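Local coordinates for glycosyl hydrolase family 2, TIM barrel domain protein (Parabacteroides merdae ATCC 43184, PDB 6DXU), which probably hydrolyses beta-glucuronides, as a family 2 glycoside hydrolase (a beta-glucuronidase) of a human gut bacterium, at residues 86-91 against 168-173; 175-180 against 389-394; 367-372 against 410-415; 404-409 against 450-455; 440-445 against 470-475. One frame throughout, in Å; residues are numbered along the deposited sequence.

Contact 1: residues 86-91 against 168-173. With NA (sodium ion), chain O.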
# COMPACT_ATOMS: atom_id res chain seq x y z
N TYR D 86 4.60 24.16 -23.23
CA TYR D 86 5.85 23.52 -22.83
C TYR D 86 5.59 22.17 -22.17
O TYR D 86 4.56 21.95 -21.53
CB TYR D 86 6.67 24.43 -21.91
CG TYR D 86 6.31 24.49 -20.43
CD1 TYR D 86 5.11 25.05 -19.99
CD2 TYR D 86 7.23 24.06 -19.47
CE1 TYR D 86 4.81 25.12 -18.61
CE2 TYR D 86 6.95 24.14 -18.11
CZ TYR D 86 5.75 24.68 -17.68
OH TYR D 86 5.50 24.76 -16.31
N TYR D 87 6.55 21.26 -22.33
CA TYR D 87 6.36 19.88 -21.90
C TYR D 87 6.47 19.77 -20.39
O TYR D 87 7.50 20.15 -19.81
CB TYR D 87 7.41 18.98 -22.56
CG TYR D 87 7.32 17.53 -22.12
CD1 TYR D 87 6.25 16.73 -22.52
CD2 TYR D 87 8.31 16.97 -21.33
CE1 TYR D 87 6.18 15.39 -22.13
CE2 TYR D 87 8.25 15.63 -20.93
CZ TYR D 87 7.18 14.85 -21.33
OH TYR D 87 7.12 13.53 -20.95
N GLU D 88 5.44 19.21 -19.77
CA GLU D 88 5.43 18.87 -18.35
C GLU D 88 5.12 17.38 -18.26
O GLU D 88 3.97 16.96 -18.42
CB GLU D 88 4.42 19.73 -17.61
CG GLU D 88 4.84 21.20 -17.51
CD GLU D 88 3.87 22.02 -16.67
OE1 GLU D 88 2.88 22.55 -17.23
OE2 GLU D 88 4.09 22.08 -15.45
N GLY D 89 6.14 16.57 -18.02
CA GLY D 89 5.95 15.14 -18.04
C GLY D 89 7.26 14.44 -17.72
O GLY D 89 8.24 15.08 -17.33
N PRO D 90 7.29 13.13 -17.87
CA PRO D 90 8.51 12.38 -17.57
C PRO D 90 9.50 12.38 -18.73
O PRO D 90 9.15 12.56 -19.90
CB PRO D 90 7.99 10.96 -17.29
CG PRO D 90 6.72 10.87 -18.08
CD PRO D 90 6.12 12.25 -18.06
N GLY D 91 10.76 12.18 -18.38
CA GLY D 91 11.80 12.00 -19.37
C GLY D 91 12.93 11.25 -18.71
O GLY D 91 13.06 11.24 -17.48
N CYS D 168 13.42 11.90 -14.77
CA CYS D 168 12.99 13.17 -14.23
C CYS D 168 11.57 13.44 -14.71
O CYS D 168 11.20 13.07 -15.82
CB CYS D 168 13.91 14.35 -14.66
SG CYS D 168 15.55 14.28 -13.93
N ASP D 169 10.78 14.10 -13.87
CA ASP D 169 9.36 14.25 -14.15
C ASP D 169 8.93 15.63 -13.69
O ASP D 169 9.00 15.94 -12.49
CB ASP D 169 8.58 13.13 -13.43
CG ASP D 169 7.10 13.07 -13.81
OD1 ASP D 169 6.62 13.92 -14.57
OD2 ASP D 169 6.41 12.14 -13.33
N ASN D 170 8.51 16.47 -14.62
CA ASN D 170 7.90 17.75 -14.25
C ASN D 170 6.43 17.78 -14.64
O ASN D 170 5.90 18.82 -15.02
CB ASN D 170 8.67 18.93 -14.86
CG ASN D 170 8.53 19.03 -16.38
OD1 ASN D 170 8.43 18.02 -17.07
ND2 ASN D 170 8.56 20.26 -16.90
N SER D 171 5.74 16.63 -14.55
CA SER D 171 4.30 16.61 -14.72
C SER D 171 3.67 17.66 -13.82
O SER D 171 4.15 17.90 -12.70
CB SER D 171 3.71 15.23 -14.38
OG SER D 171 4.22 14.22 -15.24
N ARG D 172 2.61 18.28 -14.31
CA ARG D 172 1.79 19.14 -13.46
C ARG D 172 1.30 18.34 -12.26
O ARG D 172 0.96 17.16 -12.38
CB ARG D 172 0.60 19.68 -14.26
CG ARG D 172 0.99 20.53 -15.44
CD ARG D 172 -0.22 20.88 -16.27
NE ARG D 172 -1.03 21.94 -15.67
CZ ARG D 172 -0.81 23.24 -15.83
NH1 ARG D 172 0.22 23.67 -16.56
NH2 ARG D 172 -1.65 24.12 -15.28
N ASP D 173 1.27 18.98 -11.09
CA ASP D 173 0.85 18.28 -9.88
C ASP D 173 0.36 19.33 -8.89
O ASP D 173 1.17 20.11 -8.37
CB ASP D 173 2.01 17.48 -9.32
CG ASP D 173 1.64 16.65 -8.10
OD1 ASP D 173 0.51 16.80 -7.56
OD2 ASP D 173 2.51 15.85 -7.68
NA NA O . 2.32 22.14 -8.67
O HOH W 1 1.65 17.32 -16.87
O HOH W 2 2.97 21.43 -10.83
O HOH W 3 0.29 23.26 -9.43
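Pro90 and Asp169 form an antiparallel non-hydrogen-bonded pair where strands 90-97 and 162-169 meet in the six-stranded antiparallel sheet of the sugar binding domain. The hydrogen-bonded pair beside it is Gly91 with Cys168, joined in both directions; Gly91 N reaches Cys168 O at 2.7 Å. Past the strand ends one more backbone bond, Asn170 N to Gly89 O, joins the segments, and side-chain bonds are added to it. Asn170 carries CG between its backbone N and carbonyl carbon (chi1 69°), which swings the amide across to residues 87-89. Its OD1 accepts from Gly89 N at 2.9 Å, the donor standing above the carbonyl plane, while ND2 gives to Tyr87 O at 3.1 Å, in that carbonyl's plane and on a lone pair. ND2 also serves Ile186 O, so both ends of the amide are engaged and its flip is fixed. Asp169 OD1 accepts from Ser171 N at 2.8 Å, closing an Asx turn, and from Ser171 OG, which also touches Gly89 CA (3.4 Å). Charge joins the segments farther out: Arg172 NH1 meets the syn lone pair of Glu88 OE1 at 3.0 Å, with the carboxylate and guanidinium planes 79° apart. Arg172 NE is taken by Glu49 of the second subunit. A water bridges Arg172 N and Glu88 O, and one residue on, Asp173 O binds the sodium ion at 2.4 Å.

Contact 2: residues 175-180 against 389-394. With NA (sodium ion), chain O.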
# COMPACT_ATOMS: atom_id res chain seq x y z
N GLU D 175 -0.55 18.92 -5.95
CA GLU D 175 -0.08 18.59 -4.61
C GLU D 175 1.42 18.72 -4.47
O GLU D 175 2.00 18.14 -3.54
CB GLU D 175 -0.53 17.18 -4.20
CG GLU D 175 -2.06 16.98 -4.11
CD GLU D 175 -2.68 17.80 -2.98
OE1 GLU D 175 -1.95 18.23 -2.04
OE2 GLU D 175 -3.91 18.05 -3.04
N MET D 176 2.06 19.45 -5.37
CA MET D 176 3.49 19.69 -5.34
C MET D 176 3.74 21.18 -5.55
O MET D 176 3.06 21.80 -6.38
CB MET D 176 4.20 18.87 -6.44
CG MET D 176 5.72 19.04 -6.51
SD MET D 176 6.42 18.25 -7.99
CE MET D 176 5.96 19.44 -9.27
N ILE D 177 4.67 21.76 -4.79
CA ILE D 177 5.03 23.15 -5.04
C ILE D 177 6.21 23.16 -6.00
O ILE D 177 7.02 22.22 -5.99
CB ILE D 177 5.36 23.91 -3.74
CG1 ILE D 177 6.57 23.30 -3.02
CG2 ILE D 177 4.13 23.94 -2.85
CD1 ILE D 177 7.11 24.20 -1.85
N PRO D 178 6.34 24.19 -6.88
CA PRO D 178 5.43 25.33 -7.01
C PRO D 178 4.15 25.03 -7.80
O PRO D 178 4.01 23.95 -8.38
CB PRO D 178 6.27 26.35 -7.80
CG PRO D 178 7.11 25.49 -8.69
CD PRO D 178 7.45 24.26 -7.85
N SER D 179 3.25 26.00 -7.81
CA SER D 179 1.99 25.91 -8.52
C SER D 179 2.16 26.28 -9.99
O SER D 179 2.90 27.21 -10.33
CB SER D 179 0.97 26.86 -7.88
OG SER D 179 -0.17 27.03 -8.71
N ASP D 180 1.43 25.57 -10.86
CA ASP D 180 1.38 25.95 -12.27
C ASP D 180 0.68 27.28 -12.50
O ASP D 180 0.65 27.76 -13.63
CB ASP D 180 0.69 24.84 -13.09
CG ASP D 180 1.62 23.65 -13.34
OD1 ASP D 180 2.60 23.81 -14.11
OD2 ASP D 180 1.40 22.58 -12.75
N ILE D 389 11.43 29.42 -0.49
CA ILE D 389 10.91 28.15 -1.00
C ILE D 389 9.86 28.44 -2.05
O ILE D 389 9.22 29.51 -2.01
CB ILE D 389 10.32 27.26 0.11
CG1 ILE D 389 9.20 27.98 0.86
CG2 ILE D 389 11.42 26.78 1.04
CD1 ILE D 389 8.29 27.01 1.67
N PRO D 390 9.60 27.51 -2.99
CA PRO D 390 8.63 27.78 -4.05
C PRO D 390 7.18 27.55 -3.65
O PRO D 390 6.42 26.99 -4.44
CB PRO D 390 9.04 26.80 -5.17
CG PRO D 390 9.68 25.67 -4.45
CD PRO D 390 10.37 26.27 -3.24
N TRP D 391 6.78 27.96 -2.45
CA TRP D 391 5.36 27.98 -2.10
C TRP D 391 4.80 29.25 -2.73
O TRP D 391 4.75 30.32 -2.10
CB TRP D 391 5.15 27.93 -0.60
CG TRP D 391 3.68 27.83 -0.19
CD1 TRP D 391 2.64 27.38 -0.95
CD2 TRP D 391 3.12 28.22 1.07
NE1 TRP D 391 1.47 27.45 -0.25
CE2 TRP D 391 1.73 27.95 1.00
CE3 TRP D 391 3.65 28.74 2.26
CZ2 TRP D 391 0.86 28.21 2.07
CZ3 TRP D 391 2.79 28.99 3.32
CH2 TRP D 391 1.41 28.72 3.22
N CYS D 392 4.38 29.14 -3.99
CA CYS D 392 4.16 30.29 -4.87
C CYS D 392 2.81 30.17 -5.57
O CYS D 392 2.72 29.54 -6.62
CB CYS D 392 5.31 30.36 -5.88
SG CYS D 392 5.25 31.75 -7.04
N ARG D 393 1.79 30.81 -4.98
CA ARG D 393 0.40 30.84 -5.48
C ARG D 393 -0.35 29.53 -5.26
O ARG D 393 0.25 28.47 -5.07
CB ARG D 393 0.35 31.21 -6.96
CG ARG D 393 1.00 32.54 -7.29
CD ARG D 393 0.88 32.86 -8.78
NE ARG D 393 1.44 34.18 -9.04
CZ ARG D 393 1.54 34.74 -10.25
NH1 ARG D 393 1.13 34.09 -11.33
NH2 ARG D 393 2.05 35.96 -10.36
N GLY D 394 -1.69 29.61 -5.29
CA GLY D 394 -2.55 28.47 -5.45
C GLY D 394 -3.37 28.11 -4.22
O GLY D 394 -4.44 27.50 -4.36
NA NA O . 2.32 22.14 -8.67
O HOH W 3 0.29 23.26 -9.43
O HOH W 2 2.97 21.43 -10.83
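Ile177 and Pro178 press against Pro390, and this is the tight part of the contact. Ile177 CB lies 3.3 Å from Pro390 O. Its CD1 meets Pro390 CG at 3.9 Å. The chi1 of 62° wedges CG1 between backbone N and carbonyl carbon, sending CD1 toward the proline ring. Pro178, behind a cis peptide bond, sets CB 3.8 Å from Pro390 CB and directs its CA-H at Pro390 O. At Ser179 side-chain packing gives way to a CB resting on the carbonyl oxygens of Cys392 and Arg393, while OG bonds to Asp436 and Leu181 N. The flank turned to the metal is looser and polar: Met176 O and Pro178 O bind the sodium ion, with Asp173 O, and its two waters bond to Asp180 N and OD2. The arrangement is a sodium-bound loop of the sugar binding domain docked on the loop after strand 384-388, at the C-terminal end of a TIM-barrel strand, the end where active sites of this fold lie.

Contact 3: residues 367-372 against 410-415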
# COMPACT_ATOMS: atom_id res chain seq x y z
N HIS D 367 11.85 32.54 -6.97
CA HIS D 367 10.91 31.91 -6.05
C HIS D 367 11.41 30.57 -5.53
O HIS D 367 10.59 29.74 -5.11
CB HIS D 367 9.55 31.76 -6.73
CG HIS D 367 8.98 33.05 -7.22
ND1 HIS D 367 8.87 34.17 -6.42
CD2 HIS D 367 8.54 33.43 -8.45
CE1 HIS D 367 8.36 35.17 -7.11
NE2 HIS D 367 8.15 34.75 -8.35
N TYR D 368 12.72 30.34 -5.51
CA TYR D 368 13.21 29.02 -5.10
C TYR D 368 14.69 29.09 -4.75
O TYR D 368 15.38 30.06 -5.05
CB TYR D 368 12.95 27.97 -6.20
CG TYR D 368 13.23 28.52 -7.58
CD1 TYR D 368 14.54 28.68 -8.04
CD2 TYR D 368 12.19 28.91 -8.44
CE1 TYR D 368 14.81 29.21 -9.31
CE2 TYR D 368 12.45 29.44 -9.70
CZ TYR D 368 13.76 29.58 -10.14
OH TYR D 368 13.99 30.12 -11.40
N GLN D 369 15.15 28.03 -4.08
CA GLN D 369 16.57 27.86 -3.82
C GLN D 369 17.31 27.77 -5.15
O GLN D 369 16.85 27.12 -6.09
CB GLN D 369 16.80 26.58 -3.00
CG GLN D 369 18.27 26.25 -2.76
CD GLN D 369 18.46 24.97 -1.95
OE1 GLN D 369 17.54 24.49 -1.27
NE2 GLN D 369 19.66 24.40 -2.03
N GLN D 370 18.46 28.42 -5.24
CA GLN D 370 19.18 28.44 -6.50
C GLN D 370 20.50 27.69 -6.37
O GLN D 370 20.91 27.31 -5.28
CB GLN D 370 19.37 29.88 -6.99
CG GLN D 370 18.03 30.47 -7.44
CD GLN D 370 18.16 31.64 -8.41
OE1 GLN D 370 19.26 32.03 -8.79
NE2 GLN D 370 17.02 32.19 -8.81
N SER D 371 21.14 27.44 -7.52
CA SER D 371 22.43 26.76 -7.55
C SER D 371 23.39 27.35 -6.52
O SER D 371 23.50 28.57 -6.37
CB SER D 371 23.05 26.89 -8.94
OG SER D 371 24.41 26.51 -8.92
N GLU D 372 24.14 26.48 -5.84
CA GLU D 372 25.14 26.97 -4.90
C GLU D 372 26.22 27.81 -5.59
O GLU D 372 26.88 28.61 -4.92
CB GLU D 372 25.80 25.83 -4.12
CG GLU D 372 26.65 26.35 -2.94
CD GLU D 372 26.49 25.55 -1.66
OE1 GLU D 372 26.31 24.31 -1.74
OE2 GLU D 372 26.54 26.15 -0.56
N ALA D 410 13.76 23.33 5.20
CA ALA D 410 14.86 22.80 6.00
C ALA D 410 16.10 22.57 5.14
O ALA D 410 17.21 22.93 5.54
CB ALA D 410 14.43 21.50 6.70
N ASN D 411 15.92 21.98 3.95
CA ASN D 411 17.06 21.73 3.08
C ASN D 411 17.75 23.04 2.69
O ASN D 411 18.99 23.12 2.71
CB ASN D 411 16.61 20.98 1.82
CG ASN D 411 16.38 19.49 2.06
OD1 ASN D 411 16.71 18.96 3.13
ND2 ASN D 411 15.81 18.80 1.06
N MET D 412 16.98 24.07 2.35
CA MET D 412 17.56 25.34 1.93
C MET D 412 18.38 25.97 3.04
O MET D 412 19.50 26.45 2.82
CB MET D 412 16.45 26.28 1.47
CG MET D 412 16.94 27.66 1.09
SD MET D 412 15.60 28.69 0.46
CE MET D 412 14.59 28.93 1.94
N ILE D 413 17.83 25.98 4.26
CA ILE D 413 18.53 26.60 5.38
C ILE D 413 19.77 25.80 5.74
O ILE D 413 20.86 26.36 5.90
CB ILE D 413 17.59 26.74 6.59
CG1 ILE D 413 16.47 27.73 6.24
CG2 ILE D 413 18.38 27.17 7.83
CD1 ILE D 413 15.37 27.83 7.29
N VAL D 414 19.64 24.48 5.83
CA VAL D 414 20.78 23.62 6.14
C VAL D 414 21.86 23.75 5.07
O VAL D 414 23.05 23.85 5.38
CB VAL D 414 20.31 22.16 6.31
CG1 VAL D 414 21.50 21.20 6.28
CG2 VAL D 414 19.54 22.00 7.61
N GLN D 415 21.46 23.75 3.79
CA GLN D 415 22.46 23.76 2.73
C GLN D 415 23.14 25.12 2.56
O GLN D 415 24.32 25.15 2.23
CB GLN D 415 21.84 23.31 1.41
CG GLN D 415 21.52 21.81 1.43
CD GLN D 415 20.64 21.37 0.30
OE1 GLN D 415 20.56 22.04 -0.73
NE2 GLN D 415 20.00 20.21 0.46
O HOH W 4 23.31 23.04 -1.99
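Gln369 reaches from the loop after strand 362-364 of the TIM barrel to helix 399-416, and its side chain carries most of the contact. The chain is fully extended, CG anti to the backbone N (chi1 176°), which carries the amide to the last turns of helix 399-416. OE1 comes to 3.3 Å from Met412 CA and 3.4 Å from Met412 CB, the glutamine and methionine side chains sliding past each other in opposite directions. NE2 donates to Gln415 OE1 at 2.8 Å in a nearly straight bond (167°); the acceptor lies in the plane of the Gln369 amide, yet the two amide planes stand 70° apart. With an alanine here, Gln415 OE1 is likely to lose this donor, and a gap to open beside Met412. Farther along, Ser371 caps the N-terminus of helix 372-381, and Glu372, the first residue of that helix, turns its carboxylate toward Gln415. Glu372 OE2 is bonded to His419 and stays 3.7 Å from Gln415 O. On the helix side, Gln415 NE2 is held by Ser137 O, which helps settle which end of its amide faces the loop. One water completes the link, donating to Glu372 OE1 (3.3 Å) and to Gln415 OE1 (3.2 Å).

Contact 4: residues 404-409 against 450-455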
# COMPACT_ATOMS: atom_id res chain seq x y z
N GLN D 404 6.48 18.43 1.66
CA GLN D 404 7.45 18.95 0.69
C GLN D 404 7.91 20.35 1.07
O GLN D 404 9.10 20.66 0.98
CB GLN D 404 6.87 18.95 -0.72
CG GLN D 404 7.88 19.51 -1.73
CD GLN D 404 7.28 19.87 -3.08
OE1 GLN D 404 6.07 19.78 -3.29
NE2 GLN D 404 8.13 20.30 -4.00
N ALA D 405 6.97 21.23 1.45
CA ALA D 405 7.36 22.60 1.79
C ALA D 405 8.30 22.63 2.99
O ALA D 405 9.33 23.33 2.97
CB ALA D 405 6.12 23.45 2.05
N ARG D 406 7.96 21.89 4.05
CA ARG D 406 8.84 21.82 5.22
C ARG D 406 10.22 21.31 4.85
O ARG D 406 11.24 21.83 5.32
CB ARG D 406 8.23 20.88 6.28
CG ARG D 406 6.93 21.37 6.91
CD ARG D 406 6.46 20.40 8.03
NE ARG D 406 5.07 20.65 8.41
CZ ARG D 406 4.04 19.85 8.13
NH1 ARG D 406 4.23 18.70 7.48
NH2 ARG D 406 2.80 20.18 8.51
N ARG D 407 10.26 20.26 4.03
CA ARG D 407 11.53 19.65 3.65
C ARG D 407 12.38 20.61 2.84
O ARG D 407 13.60 20.70 3.05
CB ARG D 407 11.26 18.37 2.85
CG ARG D 407 12.52 17.66 2.37
CD ARG D 407 12.16 16.33 1.69
NE ARG D 407 11.41 16.53 0.44
CZ ARG D 407 10.14 16.17 0.25
NH1 ARG D 407 9.46 15.57 1.22
NH2 ARG D 407 9.56 16.38 -0.93
N MET D 408 11.77 21.33 1.89
CA MET D 408 12.55 22.26 1.09
C MET D 408 13.01 23.46 1.90
O MET D 408 14.08 24.01 1.63
CB MET D 408 11.75 22.70 -0.13
CG MET D 408 11.49 21.54 -1.10
SD MET D 408 10.74 22.07 -2.65
CE MET D 408 12.18 22.61 -3.59
N LEU D 409 12.22 23.89 2.88
CA LEU D 409 12.68 24.97 3.75
C LEU D 409 13.88 24.51 4.57
O LEU D 409 14.91 25.20 4.64
CB LEU D 409 11.55 25.45 4.66
CG LEU D 409 11.90 26.53 5.70
CD1 LEU D 409 12.43 27.81 5.04
CD2 LEU D 409 10.71 26.84 6.60
N LYS D 450 2.86 29.97 9.85
CA LYS D 450 3.50 30.12 11.15
C LYS D 450 4.38 28.91 11.47
O LYS D 450 5.46 29.06 12.05
CB LYS D 450 2.45 30.32 12.25
CG LYS D 450 3.04 30.63 13.64
CD LYS D 450 3.99 31.83 13.56
CE LYS D 450 4.18 32.51 14.93
NZ LYS D 450 4.84 31.62 15.94
N GLU D 451 3.94 27.72 11.07
CA GLU D 451 4.77 26.54 11.28
C GLU D 451 6.11 26.70 10.55
O GLU D 451 7.17 26.41 11.11
CB GLU D 451 4.06 25.28 10.81
CG GLU D 451 4.87 24.02 11.06
CD GLU D 451 4.20 22.75 10.55
OE1 GLU D 451 4.88 21.70 10.54
OE2 GLU D 451 3.01 22.78 10.19
N LEU D 452 6.07 27.17 9.29
CA LEU D 452 7.31 27.39 8.53
C LEU D 452 8.18 28.48 9.17
O LEU D 452 9.41 28.33 9.27
CB LEU D 452 6.98 27.78 7.09
CG LEU D 452 6.28 26.76 6.18
CD1 LEU D 452 5.93 27.40 4.83
CD2 LEU D 452 7.17 25.55 5.96
N HIS D 453 7.58 29.61 9.55
CA HIS D 453 8.32 30.65 10.26
C HIS D 453 8.99 30.08 11.51
O HIS D 453 10.16 30.37 11.79
CB HIS D 453 7.38 31.80 10.64
CG HIS D 453 7.98 32.81 11.57
ND1 HIS D 453 8.71 33.89 11.12
CD2 HIS D 453 7.94 32.92 12.92
CE1 HIS D 453 9.11 34.62 12.15
NE2 HIS D 453 8.66 34.05 13.26
N ASP D 454 8.24 29.30 12.29
CA ASP D 454 8.80 28.74 13.51
C ASP D 454 9.95 27.79 13.19
O ASP D 454 10.95 27.76 13.90
CB ASP D 454 7.72 28.01 14.31
CG ASP D 454 6.69 28.95 14.91
OD1 ASP D 454 6.99 30.16 15.00
OD2 ASP D 454 5.61 28.48 15.30
N MET D 455 9.81 27.01 12.12
CA MET D 455 10.89 26.09 11.75
C MET D 455 12.14 26.85 11.33
O MET D 455 13.26 26.47 11.70
CB MET D 455 10.43 25.16 10.62
CG MET D 455 11.47 24.12 10.19
SD MET D 455 10.92 23.10 8.79
CE MET D 455 9.17 23.29 9.00
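Arg406 NH2 donates to Glu451 OE2 at 3.1 Å, a fairly straight bond (161°) that lies in the guanidinium plane and meets the carboxylate on its syn side. The length of the second pair, Arg406 NE with Glu451 OE1, is doubtful, modelled too short, but the two are consistent with a two-pronged salt bridge along one edge of the guanidinium, its plane 30° from that of the carboxylate. The arginine is extended from CG to NE and crosses the glutamate at about a right angle, and Glu451, its own CG anti to the backbone N (chi1 -178°), comes straight out from its helix to meet it. Beneath the charges lies an apolar layer. Met455 bends at chi3 and brings CE to 3.6 Å from Arg406 CG, packing on the aliphatic part of the arginine. Leu409 CD2 touches Leu452 CD2 at 3.8 Å and lies 3.3 Å from Leu452 O, with Met455 SD at 4.3 Å from the same methyl. Leu452 also packs on Trp391, and Leu409 on Leu427 of a barrel strand. Helices 399-416 and 442-459 are neighbours in the outer layer of the TIM barrel; the axes of these short segments run in the same sense and approach to 10.5 Å. The chemistry implies an interface sealed by leucines toward the barrel and bordered, on its partly exposed rim, by opposite charges that probably offset each other.

Contact 5: residues 440-445 against 470-475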
# COMPACT_ATOMS: atom_id res chain seq x y z
N PHE D 440 -10.33 27.56 -0.44
CA PHE D 440 -9.24 28.45 -0.05
C PHE D 440 -9.52 28.86 1.39
O PHE D 440 -10.53 29.53 1.66
CB PHE D 440 -9.16 29.67 -0.97
CG PHE D 440 -7.95 30.54 -0.74
CD1 PHE D 440 -6.79 30.33 -1.46
CD2 PHE D 440 -7.98 31.56 0.20
CE1 PHE D 440 -5.67 31.14 -1.26
CE2 PHE D 440 -6.87 32.38 0.41
CZ PHE D 440 -5.71 32.16 -0.33
N ASP D 441 -8.65 28.44 2.30
CA ASP D 441 -8.86 28.60 3.75
C ASP D 441 -7.73 29.47 4.29
O ASP D 441 -6.61 29.00 4.48
CB ASP D 441 -8.91 27.24 4.43
CG ASP D 441 -9.21 27.32 5.92
OD1 ASP D 441 -9.09 28.40 6.53
OD2 ASP D 441 -9.56 26.26 6.48
N LYS D 442 -8.05 30.75 4.56
CA LYS D 442 -7.04 31.68 5.06
C LYS D 442 -6.44 31.21 6.38
O LYS D 442 -5.24 31.36 6.61
CB LYS D 442 -7.65 33.07 5.23
CG LYS D 442 -7.95 33.78 3.92
CD LYS D 442 -8.58 35.15 4.17
CE LYS D 442 -9.01 35.79 2.86
NZ LYS D 442 -9.43 37.22 3.04
N SER D 443 -7.27 30.63 7.26
CA SER D 443 -6.77 30.22 8.57
C SER D 443 -5.78 29.07 8.46
O SER D 443 -4.80 29.02 9.22
CB SER D 443 -7.93 29.86 9.50
OG SER D 443 -8.73 31.00 9.75
N ALA D 444 -6.02 28.14 7.54
CA ALA D 444 -5.08 27.04 7.33
C ALA D 444 -3.76 27.55 6.75
O ALA D 444 -2.69 27.04 7.10
CB ALA D 444 -5.69 26.00 6.40
N ILE D 445 -3.83 28.53 5.86
CA ILE D 445 -2.62 29.12 5.30
C ILE D 445 -1.83 29.84 6.39
O ILE D 445 -0.60 29.70 6.47
CB ILE D 445 -2.99 30.06 4.13
CG1 ILE D 445 -3.49 29.22 2.95
CG2 ILE D 445 -1.82 30.98 3.74
CD1 ILE D 445 -4.14 30.01 1.84
N CYS D 470 0.94 38.70 0.90
CA CYS D 470 -0.14 37.93 1.52
C CYS D 470 -0.52 38.71 2.78
O CYS D 470 0.03 38.47 3.86
CB CYS D 470 0.27 36.50 1.83
SG CYS D 470 -1.11 35.50 2.45
N GLU D 471 -1.42 39.68 2.61
CA GLU D 471 -1.67 40.65 3.68
C GLU D 471 -2.19 39.96 4.94
O GLU D 471 -1.83 40.36 6.06
CB GLU D 471 -2.66 41.72 3.20
CG GLU D 471 -2.78 42.88 4.18
CD GLU D 471 -3.45 44.10 3.58
OE1 GLU D 471 -4.33 43.92 2.71
OE2 GLU D 471 -3.09 45.23 3.96
N PHE D 472 -3.01 38.92 4.80
CA PHE D 472 -3.54 38.26 5.99
C PHE D 472 -2.51 37.40 6.71
O PHE D 472 -2.86 36.77 7.72
CB PHE D 472 -4.79 37.43 5.65
CG PHE D 472 -4.55 36.27 4.71
CD1 PHE D 472 -4.08 35.05 5.19
CD2 PHE D 472 -4.85 36.38 3.37
CE1 PHE D 472 -3.88 33.97 4.33
CE2 PHE D 472 -4.65 35.31 2.50
CZ PHE D 472 -4.17 34.10 2.98
N CYS D 473 -1.27 37.35 6.23
CA CYS D 473 -0.16 36.75 6.95
C CYS D 473 0.90 37.78 7.34
O CYS D 473 2.00 37.39 7.76
CB CYS D 473 0.49 35.63 6.12
SG CYS D 473 -0.47 34.09 5.98
N ASN D 474 0.62 39.08 7.22
CA ASN D 474 1.72 40.03 7.41
C ASN D 474 2.14 40.20 8.87
O ASN D 474 3.14 40.88 9.13
CB ASN D 474 1.40 41.39 6.76
CG ASN D 474 0.33 42.18 7.49
OD1 ASN D 474 -0.31 41.69 8.43
ND2 ASN D 474 0.10 43.41 7.04
N ASP D 475 1.44 39.58 9.82
CA ASP D 475 1.84 39.60 11.23
C ASP D 475 2.74 38.43 11.60
O ASP D 475 3.21 38.37 12.74
CB ASP D 475 0.60 39.59 12.14
CG ASP D 475 -0.29 38.35 11.90
OD1 ASP D 475 -0.35 37.86 10.76
OD2 ASP D 475 -0.95 37.87 12.85
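Phe472 sits at the centre of the contact, its ring packed between residues on several sides. Over one face lies Lys442 CG, 3.9 Å from the ring centroid and only 9° off the normal, a CH-pi contact made by the aliphatic part of the lysine, whose chain is extended beyond CG. The opposite face is met by Cys470 SG of its own segment, 3.4 Å above the plane and offset toward the rim. Ile445 CG2 lies at the ring's edge, 3.7 Å from Phe472 CE1. Phe440 comes in obliquely, its CE2 4.1 Å from Phe472 CZ. Ile445 CG2 reaches on to Cys473 SG at 4.1 Å. Phe472 has CG between its backbone N and carbonyl carbon (chi1 64°), which points the ring out of the loop toward the start of the helix. Replacing Phe472 by an alanine is likely to strip Lys442 CG of its aromatic face and open a gap between Ile445, Phe440 and Cys470. Around this core, Asp441 is the N-cap of helix 442-459, its OD1 accepting weakly from Ser443 N and Ala444 N. Arg446 ties the loop to the same helix, with bonds to Phe472 O and Asp475. Ser443 OG is hydrogen-bonded to Asp233 of the third subunit. The whole is the N-terminal turn of a TIM-barrel helix packed against a loop at the C-terminal end of the next barrel strand, 464-468.

In the fold
Contact 1 lies in the sugar binding domain, contact 2 joins that domain to the TIM barrel, and contacts 3 to 5 lie within the barrel. Contacts 1 and 2, centres 15 Å apart, share one sodium ion and two waters, so the metal loop links the sheet end to the barrel. Contact 2 also touches each of the other three: Pro390 meets His367, Gln404 probably bonds to Ile177, and Trp391 packs on Ile445. Helix 399-416 serves contacts 3 and 4; helix 442-459 serves 4 and 5. Contact 1 closes first along the chain; contact 2 interleaves with 3, 3 with 4, and 4 with 5. Contacts 1 and 2 face the second subunit, 4 and 5 the third, tying domain packing to the tetramer.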